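Long-range contact in polycyclic ketone monooxygenase (Myceliophthora thermophila, PDB 5MQ6), which inserts one oxygen atom next to the carbonyl of ketones, especially polycyclic ones, turning them into esters or lactones with FAD and NADPH: residues R217-I225 and P525-S533. Numbering follows the deposited sequence. Where two conformers were deposited one is given.
Sequences RYVLLASGI and PNLFFTPLS. With FAD (flavin-adenine dinucleotide), chain B.
Val-219, Leu-220 and Leu-221 pair in parallel with Leu-527, Phe-528 and Phe-529 in the sheet of the Rossmann-type FAD-binding domain. The strand axes lie 12° apart. Strand 218-221 is held on its other side by strand 78-84. The ladder starts with Val-219 N giving a hydrogen bond to Asn-526 O. Phe-528 N then bonds Val-219 O, and Leu-221 N bonds Phe-528 O at 2.8 Å.

The tight part is the buried start of the pair. The amide of Asn-526 stacks on one face of the Tyr-218 ring, with the planes 13° apart. Asn-526 ND2 lies 3.8 Å above the plane of the Tyr-218 ring, over its centre. ND2 also donates to Arg-217 O at 3.0 Å, approaching from above the carbonyl plane. With CG anti to the carbonyl carbon (chi1 -72°), the amide is placed for both contacts. Ala-567 O takes a second bond from ND2, and Val-569 N donates to OD1. These three bonds fix the amide's rotation. Tyr-218 OH is hydrogen-bonded to Glu-560.

Phe-528 shares a face of the sheet with Leu-220, and its CE2 meets the Tyr-218 ring at the edge. On the other face, Leu-527 CD1 packs against Val-219 CG1 at 3.8 Å and touches Leu-221 CG. Leu-221 CB lies against Phe-529 CB.

Beyond Phe-529 the chains diverge and the contact becomes loose, and Thr-530, Ile-225 and Leu-532 are partly exposed. Ala-222, Ser-223 and Gly-224 line the FAD pocket, and Gly-224 CA comes within 3.2 Å of FAD O3P. Past them, Ile-225 CG2 reaches Leu-532 CD1 at 4.1 Å. At the fork, Thr-530 N bonds Leu-221 O, and a water 2.7 Å from Thr-530 OG1 bonds the same carbonyl oxygen weakly.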
loop_
_atom_site.group_PDB
_atom_site.type_symbol
_atom_site.label_atom_id
_atom_site.label_comp_id
_atom_site.label_asym_id
_atom_site.label_seq_id
_atom_site.Cartn_x
_atom_site.Cartn_y
_atom_site.Cartn_z
ATOM N N ARG A 217 -24.118 -6.459 -11.089
ATOM C CA ARG A 217 -24.660 -7.422 -10.080
ATOM C C ARG A 217 -23.739 -7.490 -8.878
ATOM O O ARG A 217 -24.183 -7.578 -7.787
ATOM C CB ARG A 217 -24.749 -8.834 -10.725
ATOM C CG ARG A 217 -25.754 -8.853 -11.879
ATOM C CD ARG A 217 -25.753 -10.279 -12.407
ATOM N NE ARG A 217 -26.660 -10.478 -13.461
ATOM C CZ ARG A 217 -26.811 -11.592 -14.145
ATOM N NH1 ARG A 217 -26.150 -12.683 -13.822
ATOM N NH2 ARG A 217 -27.722 -11.606 -15.104
ATOM N N TYR A 218 -22.434 -7.452 -9.118
ATOM C CA TYR A 218 -21.421 -7.489 -8.117
ATOM C C TYR A 218 -20.443 -6.328 -8.261
ATOM O O TYR A 218 -20.050 -5.970 -9.442
ATOM C CB TYR A 218 -20.615 -8.751 -8.347
ATOM C CG TYR A 218 -21.222 -10.064 -7.977
ATOM C CD1 TYR A 218 -21.151 -10.574 -6.666
ATOM C CD2 TYR A 218 -21.821 -10.880 -8.948
ATOM C CE1 TYR A 218 -21.619 -11.847 -6.339
ATOM C CE2 TYR A 218 -22.301 -12.125 -8.607
ATOM C CZ TYR A 218 -22.193 -12.608 -7.345
ATOM O OH TYR A 218 -22.734 -13.874 -7.136
ATOM N N VAL A 219 -19.998 -5.812 -7.120
ATOM C CA VAL A 219 -18.912 -4.830 -7.131
ATOM C C VAL A 219 -17.758 -5.381 -6.325
ATOM O O VAL A 219 -17.913 -5.737 -5.225
ATOM C CB VAL A 219 -19.340 -3.468 -6.574
ATOM C CG1 VAL A 219 -18.146 -2.490 -6.384
ATOM C CG2 VAL A 219 -20.431 -2.855 -7.435
ATOM N N LEU A 220 -16.591 -5.442 -6.925
ATOM C CA LEU A 220 -15.365 -5.935 -6.287
ATOM C C LEU A 220 -14.373 -4.735 -6.136
ATOM O O LEU A 220 -13.884 -4.200 -7.134
ATOM C CB LEU A 220 -14.793 -6.953 -7.230
ATOM C CG LEU A 220 -15.413 -8.329 -7.357
ATOM C CD1 LEU A 220 -16.654 -8.647 -6.675
ATOM C CD2 LEU A 220 -15.044 -9.091 -8.571
ATOM N N LEU A 221 -14.043 -4.347 -4.925
ATOM C CA LEU A 221 -13.111 -3.229 -4.749
ATOM C C LEU A 221 -11.677 -3.745 -4.662
ATOM O O LEU A 221 -11.354 -4.568 -3.810
ATOM C CB LEU A 221 -13.432 -2.453 -3.510
ATOM C CG LEU A 221 -14.836 -1.930 -3.394
ATOM C CD1 LEU A 221 -14.899 -1.226 -2.064
ATOM C CD2 LEU A 221 -15.398 -1.041 -4.482
ATOM N N ALA A 222 -10.815 -3.267 -5.552
ATOM C CA ALA A 222 -9.353 -3.449 -5.422
ATOM C C ALA A 222 -8.741 -2.028 -5.525
ATOM O O ALA A 222 -7.932 -1.682 -6.385
ATOM C CB ALA A 222 -8.860 -4.377 -6.527
ATOM N N SER A 223 -9.160 -1.203 -4.593
ATOM C CA SER A 223 -8.980 0.267 -4.660
ATOM C C SER A 223 -7.648 0.649 -4.088
ATOM O O SER A 223 -7.316 1.869 -4.076
ATOM C CB SER A 223 -10.077 0.949 -3.853
ATOM O OG SER A 223 -9.970 0.644 -2.462
ATOM N N GLY A 224 -6.923 -0.336 -3.511
ATOM C CA GLY A 224 -5.540 -0.084 -3.031
ATOM C C GLY A 224 -5.471 0.592 -1.659
ATOM O O GLY A 224 -6.480 0.761 -0.957
ATOM N N ILE A 225 -4.237 0.931 -1.278
ATOM C CA ILE A 225 -3.954 1.453 0.052
ATOM C C ILE A 225 -3.091 2.733 0.053
ATOM O O ILE A 225 -3.153 3.497 1.012
ATOM C CB ILE A 225 -3.232 0.407 0.946
ATOM C CG1 ILE A 225 -1.988 -0.242 0.228
ATOM C CG2 ILE A 225 -4.166 -0.699 1.365
ATOM C CD1 ILE A 225 -1.115 -1.196 1.117
ATOM N N PRO A 525 -24.933 -6.630 0.081
ATOM C CA PRO A 525 -24.915 -7.862 -0.714
ATOM C C PRO A 525 -24.168 -7.661 -1.999
ATOM O O PRO A 525 -24.200 -6.572 -2.551
ATOM C CB PRO A 525 -26.420 -8.152 -0.978
ATOM C CG PRO A 525 -27.054 -6.811 -0.931
ATOM C CD PRO A 525 -26.257 -5.977 -0.001
ATOM N N ASN A 526 -23.488 -8.720 -2.465
ATOM C CA ASN A 526 -22.764 -8.675 -3.703
ATOM C C ASN A 526 -21.679 -7.646 -3.768
ATOM O O ASN A 526 -21.238 -7.309 -4.842
ATOM C CB ASN A 526 -23.705 -8.631 -4.922
ATOM C CG ASN A 526 -24.393 -9.956 -5.151
ATOM O OD1 ASN A 526 -24.331 -10.850 -4.295
ATOM N ND2 ASN A 526 -25.063 -10.101 -6.324
ATOM N N LEU A 527 -21.152 -7.227 -2.637
ATOM C CA LEU A 527 -19.988 -6.300 -2.605
ATOM C C LEU A 527 -18.921 -7.031 -1.887
ATOM O O LEU A 527 -19.156 -7.601 -0.818
ATOM C CB LEU A 527 -20.316 -5.070 -1.765
ATOM C CG LEU A 527 -19.171 -4.085 -1.486
ATOM C CD1 LEU A 527 -18.635 -3.420 -2.770
ATOM C CD2 LEU A 527 -19.583 -3.050 -0.442
ATOM N N PHE A 528 -17.724 -6.989 -2.458
ATOM C CA PHE A 528 -16.544 -7.528 -1.842
ATOM C C PHE A 528 -15.369 -6.600 -1.962
ATOM O O PHE A 528 -15.330 -5.815 -2.879
ATOM C CB PHE A 528 -16.199 -8.917 -2.482
ATOM C CG PHE A 528 -17.252 -9.966 -2.230
ATOM C CD1 PHE A 528 -17.209 -10.783 -1.061
ATOM C CD2 PHE A 528 -18.237 -10.186 -3.142
ATOM C CE1 PHE A 528 -18.171 -11.758 -0.885
ATOM C CE2 PHE A 528 -19.241 -11.152 -2.928
ATOM C CZ PHE A 528 -19.165 -11.959 -1.850
ATOM N N PHE A 529 -14.402 -6.734 -1.065
ATOM C CA PHE A 529 -13.266 -5.847 -1.042
ATOM C C PHE A 529 -12.070 -6.604 -0.599
ATOM O O PHE A 529 -12.180 -7.518 0.187
ATOM C CB PHE A 529 -13.527 -4.571 -0.208
ATOM C CG PHE A 529 -14.409 -4.779 1.031
ATOM C CD1 PHE A 529 -13.852 -5.149 2.243
ATOM C CD2 PHE A 529 -15.808 -4.579 1.013
ATOM C CE1 PHE A 529 -14.635 -5.322 3.403
ATOM C CE2 PHE A 529 -16.578 -4.796 2.181
ATOM C CZ PHE A 529 -16.001 -5.181 3.362
ATOM N N THR A 530 -10.904 -6.182 -1.089
ATOM C CA THR A 530 -9.661 -6.874 -0.756
ATOM C C THR A 530 -9.465 -6.710 0.731
ATOM O O THR A 530 -9.769 -5.705 1.271
ATOM C CB THR A 530 -8.462 -6.379 -1.572
ATOM O OG1 THR A 530 -8.425 -4.961 -1.593
ATOM C CG2 THR A 530 -8.626 -6.672 -3.010
ATOM N N PRO A 531 -9.052 -7.741 1.406
ATOM C CA PRO A 531 -9.103 -7.622 2.856
ATOM C C PRO A 531 -8.028 -6.686 3.445
ATOM O O PRO A 531 -6.864 -6.908 3.208
ATOM C CB PRO A 531 -8.900 -9.070 3.317
ATOM C CG PRO A 531 -8.136 -9.743 2.199
ATOM C CD PRO A 531 -8.466 -9.015 0.947
ATOM N N LEU A 532 -8.439 -5.730 4.272
ATOM C CA LEU A 532 -7.531 -4.944 5.032
ATOM C C LEU A 532 -7.921 -5.120 6.536
ATOM O O LEU A 532 -7.458 -5.946 7.134
ATOM C CB LEU A 532 -7.545 -3.456 4.515
ATOM C CG LEU A 532 -6.433 -2.633 5.232
ATOM C CD1 LEU A 532 -5.113 -3.056 4.591
ATOM C CD2 LEU A 532 -6.575 -1.087 5.248
ATOM N N SER A 533 -8.854 -4.395 7.117
ATOM C CA SER A 533 -9.321 -4.672 8.452
ATOM C C SER A 533 -9.779 -6.158 8.611
ATOM O O SER A 533 -10.330 -6.741 7.699
ATOM C CB SER A 533 -10.537 -3.817 8.795
ATOM O OG SER A 533 -10.300 -2.458 8.763
HETATM P PA FAD B . -3.282 0.016 -6.588
HETATM O O1A FAD B . -3.191 1.196 -5.677
HETATM O O2A FAD B . -2.059 -0.499 -7.326
HETATM O O5B FAD B . -4.401 0.333 -7.695
HETATM C C5B FAD B . -5.635 0.838 -7.308
HETATM C C4B FAD B . -6.101 1.821 -8.362
HETATM O O4B FAD B . -7.466 2.150 -8.044
HETATM C C3B FAD B . -5.336 3.140 -8.434
HETATM O O3B FAD B . -5.077 3.470 -9.774
HETATM C C2B FAD B . -6.283 4.137 -7.825
HETATM O O2B FAD B . -6.107 5.436 -8.337
HETATM C C1B FAD B . -7.621 3.536 -8.198
HETATM N N9A FAD B . -8.705 4.024 -7.381
HETATM C C8A FAD B . -8.759 4.033 -6.019
HETATM N N7A FAD B . -9.905 4.600 -5.656
HETATM C C5A FAD B . -10.600 4.985 -6.740
HETATM C C6A FAD B . -11.912 5.616 -6.968
HETATM N N6A FAD B . -12.740 6.025 -6.029
HETATM N N1A FAD B . -12.228 5.730 -8.232
HETATM C C2A FAD B . -11.416 5.360 -9.250
HETATM N N3A FAD B . -10.231 4.799 -9.162
HETATM C C4A FAD B . -9.783 4.617 -7.881
HETATM N N1 FAD B . 3.976 -3.317 -2.156
HETATM C C2 FAD B . 4.698 -4.485 -2.116
HETATM O O2 FAD B . 4.209 -5.504 -1.645
HETATM N N3 FAD B . 5.951 -4.530 -2.590
HETATM C C4 FAD B . 6.514 -3.426 -3.107
HETATM O O4 FAD B . 7.657 -3.532 -3.530
HETATM C C4X FAD B . 5.829 -2.124 -3.196
HETATM N N5 FAD B . 6.378 -0.967 -3.695
HETATM C C5X FAD B . 5.617 0.155 -3.708
HETATM C C6 FAD B . 6.177 1.422 -4.225
HETATM C C7 FAD B . 5.272 2.587 -4.192
HETATM C C7M FAD B . 5.735 3.933 -4.702
HETATM C C8 FAD B . 3.883 2.519 -3.649
HETATM C C8M FAD B . 2.935 3.716 -3.616
HETATM C C9 FAD B . 3.400 1.320 -3.164
HETATM C C9A FAD B . 4.210 0.149 -3.173
HETATM N N10 FAD B . 3.670 -1.035 -2.643
HETATM C C10 FAD B . 4.462 -2.186 -2.673
HETATM C "C1'" FAD B . 2.272 -1.135 -2.167
HETATM C "C2'" FAD B . 1.383 -1.275 -3.473
HETATM O "O2'" FAD B . 0.339 -0.292 -3.433
HETATM C "C3'" FAD B . 0.798 -2.709 -3.716
HETATM O "O3'" FAD B . 1.877 -3.641 -3.827
HETATM C "C4'" FAD B . 0.001 -2.940 -5.022
HETATM O "O4'" FAD B . 0.577 -2.297 -6.244
HETATM C "C5'" FAD B . -1.468 -2.517 -4.821
HETATM O "O5'" FAD B . -2.240 -3.125 -5.903
HETATM P P FAD B . -3.804 -2.702 -5.870
HETATM O O1P FAD B . -4.324 -3.019 -7.320
HETATM O O2P FAD B . -4.391 -3.334 -4.600
HETATM O O3P FAD B . -3.821 -1.086 -5.552
HETATM O O HOH W 1 -9.976 -2.717 -1.755
#